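Local coordinates for nisin leader peptide-processing serine protease NisP (Lactococcus lactis subsp. lactis, PDB 4MZD), which is a subtilisin-like serine protease of the S8 family that cleaves the leader peptide from the nisin precursor during biosynthesis of this antibiotic, at residues 67-75 with 332-340; 289-300 with 308-319. All blocks are in the same frame, centred on the assembly; numbering follows the deposited sequence.

Interaction 1: 67-75 with 332-340; sequences DFWDYQWDM and YLKDWLFTT
The indole of Trp73 lies against the carbonyls that end helix 332-335. Lys334 O sits over one face, 3.2 Å from Trp73 CE2, with Lys334 CA off-centre above the five-membered ring in a CH-pi contact; Asp74 CB covers the opposite face, toward the rim. At the edge, nearly in the ring plane, Trp73 NE1 donates to Trp336 O (2.8 Å, N-H...O angle 161°), although the donor stands above the plane of that carbonyl. A chi1 of 61° tucks the indole back over its own backbone and carries it to the turn where Trp336 leaves the helix.

The second flat group is Phe338, in an aromatic cluster. Its edge points at the face of Phe68 in an offset edge-to-face pair, planes at 81°, where Phe338 CE2 comes 3.6 Å from Phe68 CD2. Over one face of Phe338 stands the edge of Tyr71, its CD2 being 4.3 Å from Phe338 CE2.

On the buried flank, the carboxylate of Asp74 crosses Leu337 at about a right angle, with OD2 3.5 Å from Leu337 CB; the same oxygen forms a salt bridge to Lys358. Ordered waters fill the polar seam. One donates to both Tyr71 O and Asp74 OD1 and accepts from Phe338 N at 2.8 Å; a second spans Tyr71 O and Leu333 O. A third accepts from Gln72 NE2, which also bonds Leu162 O.

Gln72 is the N-cap residue of helix 73-79. Indole-to-carbonyl bond, aromatic cluster and bridging waters thus pin the start of this helix to the 332-340 segment of the subtilisin-like catalytic domain, beside the two-stranded antiparallel sheet of 337-340 and 346-349. Leu337 lies about 8 Å, side chain to side chain, from Ser353, the predicted nucleophile.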
loop_
_atom_site.group_PDB
_atom_site.type_symbol
_atom_site.label_atom_id
_atom_site.label_comp_id
_atom_site.label_asym_id
_atom_site.label_seq_id
_atom_site.Cartn_x
_atom_site.Cartn_y
_atom_site.Cartn_z
ATOM N N ASP A 67 22.018 -9.710 6.683
ATOM C CA ASP A 67 23.108 -8.754 6.540
ATOM C C ASP A 67 22.687 -7.301 6.622
ATOM O O ASP A 67 23.455 -6.466 7.097
ATOM C CB ASP A 67 23.825 -8.960 5.213
ATOM C CG ASP A 67 24.536 -10.282 5.136
ATOM O OD1 ASP A 67 25.034 -10.758 6.183
ATOM O OD2 ASP A 67 24.604 -10.838 4.023
ATOM N N PHE A 68 21.488 -6.987 6.139
ATOM C CA PHE A 68 21.093 -5.589 6.013
ATOM C C PHE A 68 20.028 -5.165 7.027
ATOM O O PHE A 68 19.467 -4.072 6.930
ATOM C CB PHE A 68 20.648 -5.295 4.576
ATOM C CG PHE A 68 21.742 -5.493 3.545
ATOM C CD1 PHE A 68 23.049 -5.100 3.797
ATOM C CD2 PHE A 68 21.456 -6.082 2.318
ATOM C CE1 PHE A 68 24.048 -5.281 2.840
ATOM C CE2 PHE A 68 22.448 -6.259 1.362
ATOM C CZ PHE A 68 23.742 -5.859 1.629
ATOM N N TRP A 69 19.764 -6.009 8.019
ATOM C CA TRP A 69 18.828 -5.649 9.075
ATOM C C TRP A 69 19.161 -4.295 9.700
ATOM O O TRP A 69 18.264 -3.505 10.003
ATOM C CB TRP A 69 18.810 -6.735 10.149
ATOM C CG TRP A 69 18.071 -6.362 11.387
ATOM C CD1 TRP A 69 18.608 -6.121 12.617
ATOM C CD2 TRP A 69 16.658 -6.187 11.525
ATOM N NE1 TRP A 69 17.618 -5.812 13.514
ATOM C CE2 TRP A 69 16.408 -5.851 12.872
ATOM C CE3 TRP A 69 15.577 -6.294 10.646
ATOM C CZ2 TRP A 69 15.125 -5.615 13.359
ATOM C CZ3 TRP A 69 14.301 -6.056 11.131
ATOM C CH2 TRP A 69 14.088 -5.722 12.475
ATOM N N ASP A 70 20.447 -4.017 9.885
ATOM C CA ASP A 70 20.852 -2.766 10.519
ATOM C C ASP A 70 20.437 -1.523 9.737
ATOM O O ASP A 70 20.344 -0.436 10.305
ATOM C CB ASP A 70 22.362 -2.754 10.766
ATOM C CG ASP A 70 22.777 -3.709 11.866
ATOM O OD1 ASP A 70 21.936 -4.001 12.741
ATOM O OD2 ASP A 70 23.946 -4.155 11.864
ATOM N N TYR A 71 20.185 -1.686 8.441
ATOM C CA TYR A 71 19.733 -0.578 7.606
ATOM C C TYR A 71 18.229 -0.348 7.729
ATOM O O TYR A 71 17.715 0.649 7.230
ATOM C CB TYR A 71 20.053 -0.846 6.131
ATOM C CG TYR A 71 21.520 -0.850 5.780
ATOM C CD1 TYR A 71 22.386 0.096 6.316
ATOM C CD2 TYR A 71 22.035 -1.783 4.893
ATOM C CE1 TYR A 71 23.731 0.101 5.994
ATOM C CE2 TYR A 71 23.375 -1.792 4.567
ATOM C CZ TYR A 71 24.218 -0.850 5.120
ATOM O OH TYR A 71 25.550 -0.862 4.789
ATOM N N GLN A 72 17.523 -1.264 8.386
ATOM C CA GLN A 72 16.060 -1.246 8.404
ATOM C C GLN A 72 15.482 -0.537 9.626
ATOM O O GLN A 72 14.731 -1.125 10.401
ATOM C CB GLN A 72 15.513 -2.668 8.300
ATOM C CG GLN A 72 15.898 -3.373 7.027
ATOM C CD GLN A 72 15.141 -4.661 6.870
ATOM O OE1 GLN A 72 15.630 -5.732 7.221
ATOM N NE2 GLN A 72 13.925 -4.568 6.352
ATOM N N TRP A 73 15.809 0.745 9.772
ATOM C CA TRP A 73 15.281 1.554 10.876
ATOM C C TRP A 73 13.756 1.465 10.930
ATOM O O TRP A 73 13.152 1.508 12.007
ATOM C CB TRP A 73 15.714 3.030 10.734
ATOM C CG TRP A 73 15.228 3.689 9.465
ATOM C CD1 TRP A 73 15.896 3.776 8.282
ATOM C CD2 TRP A 73 13.965 4.335 9.260
ATOM N NE1 TRP A 73 15.131 4.429 7.346
ATOM C CE2 TRP A 73 13.943 4.789 7.922
ATOM C CE3 TRP A 73 12.854 4.581 10.076
ATOM C CZ2 TRP A 73 12.844 5.453 7.375
ATOM C CZ3 TRP A 73 11.758 5.244 9.527
ATOM C CH2 TRP A 73 11.767 5.668 8.190
ATOM N N ASP A 74 13.137 1.378 9.754
ATOM C CA ASP A 74 11.687 1.402 9.627
ATOM C C ASP A 74 11.054 0.108 10.146
ATOM O O ASP A 74 9.970 0.120 10.737
ATOM C CB ASP A 74 11.311 1.653 8.162
ATOM C CG ASP A 74 11.862 0.591 7.224
ATOM O OD1 ASP A 74 13.065 0.262 7.323
ATOM O OD2 ASP A 74 11.085 0.078 6.387
ATOM N N MET A 75 11.742 -1.009 9.923
ATOM C CA MET A 75 11.295 -2.304 10.416
ATOM C C MET A 75 11.560 -2.411 11.918
ATOM O O MET A 75 10.740 -2.936 12.664
ATOM C CB MET A 75 11.991 -3.431 9.641
ATOM C CG MET A 75 11.183 -4.689 9.429
ATOM S SD MET A 75 9.570 -4.415 8.638
ATOM C CE MET A 75 9.870 -4.120 6.893
ATOM N N TYR A 332 19.781 9.708 3.213
ATOM C CA TYR A 332 18.912 8.615 2.790
ATOM C C TYR A 332 18.932 7.439 3.767
ATOM O O TYR A 332 17.969 6.685 3.832
ATOM C CB TYR A 332 19.279 8.127 1.382
ATOM C CG TYR A 332 20.661 7.533 1.300
ATOM C CD1 TYR A 332 20.867 6.171 1.478
ATOM C CD2 TYR A 332 21.763 8.333 1.050
ATOM C CE1 TYR A 332 22.128 5.631 1.412
ATOM C CE2 TYR A 332 23.027 7.804 0.982
ATOM C CZ TYR A 332 23.206 6.451 1.165
ATOM O OH TYR A 332 24.471 5.921 1.101
ATOM N N LEU A 333 20.024 7.270 4.512
ATOM C CA LEU A 333 20.145 6.126 5.412
ATOM C C LEU A 333 19.064 6.111 6.482
ATOM O O LEU A 333 18.619 5.043 6.914
ATOM C CB LEU A 333 21.519 6.111 6.080
ATOM C CG LEU A 333 22.707 5.893 5.147
ATOM C CD1 LEU A 333 24.002 6.290 5.831
ATOM C CD2 LEU A 333 22.763 4.440 4.693
ATOM N N LYS A 334 18.661 7.298 6.924
ATOM C CA LYS A 334 17.617 7.417 7.931
ATOM C C LYS A 334 16.290 7.910 7.364
ATOM O O LYS A 334 15.250 7.702 7.977
ATOM C CB LYS A 334 18.065 8.338 9.064
ATOM C CG LYS A 334 19.260 7.814 9.832
ATOM C CD LYS A 334 19.528 8.634 11.084
ATOM C CE LYS A 334 19.586 10.121 10.784
ATOM N NZ LYS A 334 18.234 10.748 10.754
ATOM N N ASP A 335 16.329 8.564 6.205
ATOM C CA ASP A 335 15.137 9.211 5.655
ATOM C C ASP A 335 14.333 8.302 4.740
ATOM O O ASP A 335 13.108 8.432 4.648
ATOM C CB ASP A 335 15.517 10.447 4.841
ATOM C CG ASP A 335 15.967 11.615 5.690
ATOM O OD1 ASP A 335 16.100 11.477 6.924
ATOM O OD2 ASP A 335 16.223 12.674 5.082
ATOM N N TRP A 336 15.028 7.428 4.016
ATOM C CA TRP A 336 14.378 6.518 3.085
ATOM C C TRP A 336 14.533 5.106 3.620
ATOM O O TRP A 336 15.300 4.871 4.559
ATOM C CB TRP A 336 14.944 6.671 1.673
ATOM C CG TRP A 336 14.578 7.977 1.016
ATOM C CD1 TRP A 336 13.834 8.994 1.554
ATOM C CD2 TRP A 336 14.941 8.396 -0.304
ATOM N NE1 TRP A 336 13.718 10.017 0.646
ATOM C CE2 TRP A 336 14.389 9.677 -0.500
ATOM C CE3 TRP A 336 15.677 7.811 -1.343
ATOM C CZ2 TRP A 336 14.551 10.384 -1.691
ATOM C CZ3 TRP A 336 15.840 8.516 -2.524
ATOM C CH2 TRP A 336 15.276 9.791 -2.687
ATOM N N LEU A 337 13.789 4.173 3.051
ATOM C CA LEU A 337 13.826 2.829 3.586
ATOM C C LEU A 337 14.331 1.823 2.556
ATOM O O LEU A 337 14.140 1.950 1.346
ATOM C CB LEU A 337 12.505 2.434 4.231
ATOM C CG LEU A 337 11.327 2.401 3.278
ATOM C CD1 LEU A 337 11.059 0.983 2.840
ATOM C CD2 LEU A 337 10.078 2.972 3.948
ATOM N N PHE A 338 15.014 0.825 3.077
ATOM C CA PHE A 338 15.764 -0.127 2.281
ATOM C C PHE A 338 14.896 -1.351 2.028
ATOM O O PHE A 338 14.429 -1.989 2.968
ATOM C CB PHE A 338 16.997 -0.505 3.100
ATOM C CG PHE A 338 18.055 -1.235 2.342
ATOM C CD1 PHE A 338 18.833 -0.593 1.400
ATOM C CD2 PHE A 338 18.307 -2.562 2.621
ATOM C CE1 PHE A 338 19.839 -1.282 0.734
ATOM C CE2 PHE A 338 19.301 -3.254 1.960
ATOM C CZ PHE A 338 20.076 -2.611 1.027
ATOM N N THR A 339 14.674 -1.682 0.762
ATOM C CA THR A 339 13.794 -2.792 0.442
ATOM C C THR A 339 14.266 -3.547 -0.805
ATOM O O THR A 339 15.193 -3.121 -1.508
ATOM C CB THR A 339 12.339 -2.326 0.316
ATOM O OG1 THR A 339 11.470 -3.463 0.385
ATOM C CG2 THR A 339 12.125 -1.564 -0.973
ATOM N N THR A 340 13.640 -4.695 -1.045
ATOM C CA THR A 340 13.916 -5.521 -2.214
ATOM C C THR A 340 13.445 -4.844 -3.493
ATOM O O THR A 340 12.403 -4.202 -3.493
ATOM C CB THR A 340 13.167 -6.858 -2.090
ATOM O OG1 THR A 340 11.800 -6.603 -1.766
ATOM C CG2 THR A 340 13.746 -7.706 -0.970
HETATM O O HOH W 1 15.242 1.074 5.860
HETATM O O HOH W 2 19.449 2.553 6.138
HETATM O O HOH W 3 12.739 -2.088 5.183
#

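Interaction 2: 289-300 with 308-319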
loop_
_atom_site.group_PDB
_atom_site.type_symbol
_atom_site.label_atom_id
_atom_site.label_comp_id
_atom_site.label_asym_id
_atom_site.label_seq_id
_atom_site.Cartn_x
_atom_site.Cartn_y
_atom_site.Cartn_z
ATOM N N GLY A 289 -1.368 5.752 6.374
ATOM C CA GLY A 289 -0.502 6.871 6.058
ATOM C C GLY A 289 0.906 6.625 6.558
ATOM O O GLY A 289 1.216 5.562 7.120
ATOM N N GLY A 290 1.764 7.620 6.361
ATOM C CA GLY A 290 3.181 7.454 6.606
ATOM C C GLY A 290 3.730 8.299 7.728
ATOM O O GLY A 290 3.326 9.451 7.909
ATOM N N ILE A 291 4.650 7.710 8.493
ATOM C CA ILE A 291 5.474 8.458 9.432
ATOM C C ILE A 291 6.948 8.350 9.058
ATOM O O ILE A 291 7.373 7.431 8.341
ATOM C CB ILE A 291 5.266 8.015 10.910
ATOM C CG1 ILE A 291 5.426 6.500 11.060
ATOM C CG2 ILE A 291 3.921 8.496 11.439
ATOM C CD1 ILE A 291 5.568 6.039 12.491
ATOM N N ASP A 292 7.727 9.306 9.544
ATOM C CA ASP A 292 9.168 9.245 9.412
ATOM C C ASP A 292 9.789 8.613 10.657
ATOM O O ASP A 292 9.080 8.145 11.551
ATOM C CB ASP A 292 9.770 10.618 9.074
ATOM C CG ASP A 292 9.559 11.654 10.160
ATOM O OD1 ASP A 292 9.339 11.286 11.340
ATOM O OD2 ASP A 292 9.642 12.857 9.826
ATOM N N GLY A 293 11.115 8.569 10.692
ATOM C CA GLY A 293 11.822 7.911 11.771
ATOM C C GLY A 293 11.663 8.576 13.123
ATOM O O GLY A 293 12.020 7.984 14.140
ATOM N N TYR A 294 11.141 9.800 13.136
ATOM C CA TYR A 294 10.870 10.525 14.374
ATOM C C TYR A 294 9.470 10.239 14.913
ATOM O O TYR A 294 9.116 10.693 16.003
ATOM C CB TYR A 294 11.010 12.029 14.144
ATOM C CG TYR A 294 12.419 12.489 13.876
ATOM C CD1 TYR A 294 13.261 12.841 14.920
ATOM C CD2 TYR A 294 12.907 12.584 12.582
ATOM C CE1 TYR A 294 14.553 13.265 14.683
ATOM C CE2 TYR A 294 14.196 13.008 12.334
ATOM C CZ TYR A 294 15.014 13.347 13.385
ATOM O OH TYR A 294 16.298 13.772 13.135
ATOM N N GLY A 295 8.671 9.504 14.146
ATOM C CA GLY A 295 7.298 9.221 14.530
ATOM C C GLY A 295 6.320 10.322 14.147
ATOM O O GLY A 295 5.156 10.300 14.555
ATOM N N ASN A 296 6.794 11.295 13.374
ATOM C CA ASN A 296 5.933 12.348 12.856
ATOM C C ASN A 296 5.371 11.958 11.507
ATOM O O ASN A 296 6.015 11.230 10.750
ATOM C CB ASN A 296 6.711 13.649 12.701
ATOM C CG ASN A 296 7.246 14.160 14.014
ATOM O OD1 ASN A 296 6.585 14.064 15.048
ATOM N ND2 ASN A 296 8.451 14.706 13.985
ATOM N N ILE A 297 4.176 12.441 11.187
ATOM C CA ILE A 297 3.631 12.189 9.865
ATOM C C ILE A 297 4.630 12.661 8.812
ATOM O O ILE A 297 5.169 13.771 8.898
ATOM C CB ILE A 297 2.243 12.842 9.673
ATOM C CG1 ILE A 297 1.229 12.196 10.623
ATOM C CG2 ILE A 297 1.790 12.708 8.233
ATOM C CD1 ILE A 297 -0.196 12.721 10.483
ATOM N N SER A 298 4.899 11.799 7.838
ATOM C CA SER A 298 5.836 12.122 6.771
ATOM C C SER A 298 5.439 13.408 6.071
ATOM O O SER A 298 4.254 13.654 5.843
ATOM C CB SER A 298 5.855 10.999 5.735
ATOM O OG SER A 298 6.155 9.747 6.328
ATOM N N ASP A 299 6.427 14.212 5.692
ATOM C CA ASP A 299 6.134 15.456 4.995
ATOM C C ASP A 299 5.200 15.259 3.805
ATOM O O ASP A 299 4.314 16.081 3.565
ATOM C CB ASP A 299 7.416 16.182 4.556
ATOM C CG ASP A 299 8.216 15.413 3.513
ATOM O OD1 ASP A 299 8.401 14.189 3.682
ATOM O OD2 ASP A 299 8.685 16.048 2.539
ATOM N N PHE A 300 5.396 14.173 3.060
ATOM C CA PHE A 300 4.592 13.919 1.866
ATOM C C PHE A 300 3.230 13.274 2.144
ATOM O O PHE A 300 2.388 13.225 1.251
ATOM C CB PHE A 300 5.348 13.025 0.875
ATOM C CG PHE A 300 5.867 11.753 1.488
ATOM C CD1 PHE A 300 5.011 10.700 1.785
ATOM C CD2 PHE A 300 7.219 11.612 1.780
ATOM C CE1 PHE A 300 5.486 9.539 2.367
ATOM C CE2 PHE A 300 7.699 10.449 2.360
ATOM C CZ PHE A 300 6.836 9.421 2.662
ATOM N N ILE A 308 -4.356 4.562 10.137
ATOM C CA ILE A 308 -3.217 4.118 10.921
ATOM C C ILE A 308 -1.969 4.526 10.150
ATOM O O ILE A 308 -2.006 4.634 8.920
ATOM C CB ILE A 308 -3.254 2.598 11.168
ATOM C CG1 ILE A 308 -2.126 2.173 12.112
ATOM C CG2 ILE A 308 -3.194 1.827 9.856
ATOM C CD1 ILE A 308 -2.225 0.725 12.549
ATOM N N TYR A 309 -0.875 4.767 10.864
ATOM C CA TYR A 309 0.358 5.226 10.235
ATOM C C TYR A 309 1.492 4.245 10.489
ATOM O O TYR A 309 1.554 3.609 11.542
ATOM C CB TYR A 309 0.731 6.622 10.749
ATOM C CG TYR A 309 -0.299 7.664 10.373
ATOM C CD1 TYR A 309 -0.132 8.463 9.248
ATOM C CD2 TYR A 309 -1.456 7.825 11.126
ATOM C CE1 TYR A 309 -1.081 9.399 8.892
ATOM C CE2 TYR A 309 -2.413 8.754 10.774
ATOM C CZ TYR A 309 -2.223 9.533 9.654
ATOM O OH TYR A 309 -3.165 10.467 9.288
ATOM N N ALA A 310 2.381 4.111 9.515
ATOM C CA ALA A 310 3.555 3.266 9.683
ATOM C C ALA A 310 4.715 3.886 8.906
ATOM O O ALA A 310 4.514 4.786 8.089
ATOM C CB ALA A 310 3.265 1.845 9.218
ATOM N N PRO A 311 5.948 3.430 9.168
ATOM C CA PRO A 311 7.090 4.118 8.550
ATOM C C PRO A 311 7.097 4.109 7.020
ATOM O O PRO A 311 7.069 3.044 6.393
ATOM C CB PRO A 311 8.297 3.372 9.127
ATOM C CG PRO A 311 7.814 2.928 10.476
ATOM C CD PRO A 311 6.382 2.508 10.233
ATOM N N ALA A 312 7.172 5.317 6.460
ATOM C CA ALA A 312 7.192 5.579 5.026
ATOM C C ALA A 312 8.392 6.427 4.616
ATOM O O ALA A 312 8.668 6.560 3.429
ATOM C CB ALA A 312 5.913 6.279 4.600
ATOM N N GLY A 313 9.069 7.033 5.591
ATOM C CA GLY A 313 10.210 7.889 5.319
ATOM C C GLY A 313 9.853 9.363 5.212
ATOM O O GLY A 313 8.788 9.809 5.659
ATOM N N THR A 314 10.771 10.127 4.628
ATOM C CA THR A 314 10.598 11.564 4.498
ATOM C C THR A 314 11.353 12.092 3.295
ATOM O O THR A 314 12.429 11.586 2.942
ATOM C CB THR A 314 11.086 12.302 5.761
ATOM O OG1 THR A 314 10.900 13.708 5.585
ATOM C CG2 THR A 314 12.558 12.053 6.024
ATOM N N THR A 315 10.789 13.120 2.671
ATOM C CA THR A 315 11.492 13.864 1.630
ATOM C C THR A 315 11.891 15.269 2.089
ATOM O O THR A 315 12.343 16.085 1.290
ATOM C CB THR A 315 10.697 13.936 0.296
ATOM O OG1 THR A 315 9.336 14.315 0.544
ATOM C CG2 THR A 315 10.701 12.591 -0.402
ATOM N N ALA A 316 11.757 15.545 3.380
ATOM C CA ALA A 316 12.018 16.898 3.868
ATOM C C ALA A 316 13.464 17.330 3.643
ATOM O O ALA A 316 13.722 18.465 3.237
ATOM C CB ALA A 316 11.648 17.011 5.327
ATOM N N ASN A 317 14.409 16.436 3.912
ATOM C CA ASN A 317 15.813 16.777 3.723
ATOM C C ASN A 317 16.223 16.743 2.262
ATOM O O ASN A 317 17.006 17.571 1.815
ATOM C CB ASN A 317 16.708 15.900 4.587
ATOM C CG ASN A 317 16.406 16.070 6.049
ATOM O OD1 ASN A 317 16.338 17.197 6.540
ATOM N ND2 ASN A 317 16.180 14.967 6.748
ATOM N N PHE A 318 15.680 15.792 1.508
ATOM C CA PHE A 318 15.895 15.808 0.073
ATOM C C PHE A 318 15.522 17.176 -0.506
ATOM O O PHE A 318 16.260 17.749 -1.313
ATOM C CB PHE A 318 15.084 14.713 -0.618
ATOM C CG PHE A 318 15.391 14.588 -2.081
ATOM C CD1 PHE A 318 16.339 13.685 -2.527
ATOM C CD2 PHE A 318 14.753 15.394 -3.013
ATOM C CE1 PHE A 318 16.635 13.577 -3.871
ATOM C CE2 PHE A 318 15.046 15.290 -4.359
ATOM C CZ PHE A 318 15.987 14.379 -4.787
ATOM N N LYS A 319 14.368 17.694 -0.101
ATOM C CA LYS A 319 13.887 18.965 -0.627
ATOM C C LYS A 319 14.724 20.158 -0.178
ATOM O O LYS A 319 14.932 21.096 -0.946
ATOM C CB LYS A 319 12.434 19.169 -0.226
ATOM C CG LYS A 319 11.488 18.267 -0.952
ATOM C CD LYS A 319 10.095 18.430 -0.403
ATOM C CE LYS A 319 9.156 17.453 -1.055
ATOM N NZ LYS A 319 9.290 17.495 -2.532
HETATM O O HOH W 4 8.867 14.058 7.322
#
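Gly289 pairs with Tyr309 in a parallel ladder that continues through Gly290 with Ala310 and Ile291 with Pro311. Backbone hydrogen bonds run from Gly289 N to Ile308 O, from Ala310 N to Gly289 O and from Ile291 N to Ala310 O (3.0 Å). Ile291 O ends the ladder by accepting twice, from Ala312 N at 2.8 Å and from Gly313 N at 3.3 Å, where residues 312-313 turn out of strand 308-311.

Side-chain hydrogen bonds take over beyond it. Ser298 OG donates to Gly313 O (2.7 Å), in the carbonyl plane. Asp299 holds Thr315 with both oxygens: OD1 accepts from Thr315 N at 2.8 Å and OD2 from Thr315 OG1 at 2.7 Å, each on the syn side, a two-point grip that fixes the rotation of the carboxylate. Thr314 OG1 accepts from Ala316 N in an ST turn leading into helix 316-328. A water links Asp292 OD2, Asp299 N and Thr314 OG1, while Asp292 OD1 gathers Tyr294 N and Asn296 N from opposite faces of its plane, bracing the type I turn 292-295.

Apolar contacts flank this network. Ile297 lies over a face of the Tyr309 ring, its CD1 3.8 Å from CE1, and Ile291 CG2 meets Tyr309 CB. Phe300 has Thr315 OG1 at its ring edge, in plane, and brings CZ 3.8 Å from Ala312 CB; a chi1 of 53° folds the ring back over the main chain, toward Ala312.

Strand 308-311 is thus hydrogen-bonded alongside strand 286-291 in the large mixed sheet, and strand 286-291 pairs in turn with 241-245. Helix 73-79 packs on Ile291 and Pro311, Asn392 of strand 392-393 touches Ile297 and Tyr309, and the chain leaves through Thr315 into helix 316-328.

How the interactions relate
From the N terminus, residues 67-75 come first and meet residues 332-340 only late in the chain, so interaction 1 closes a long loop with 256 residues between its segments. Interaction 2, 289-300 with 308-319, closes a short loop of seven intervening residues wholly within that span; the two nest and do not cross. Helix 316-328 leads from the second contact to helix 332-335 of the first. They also meet in space, their centres 14 Å apart: Asp335 probably hydrogen-bonds Asn317 and Thr314, and Trp73 packs on Gly293. Together they tie the N-terminal helix and the 337-340 hairpin to the edge of the large mixed sheet.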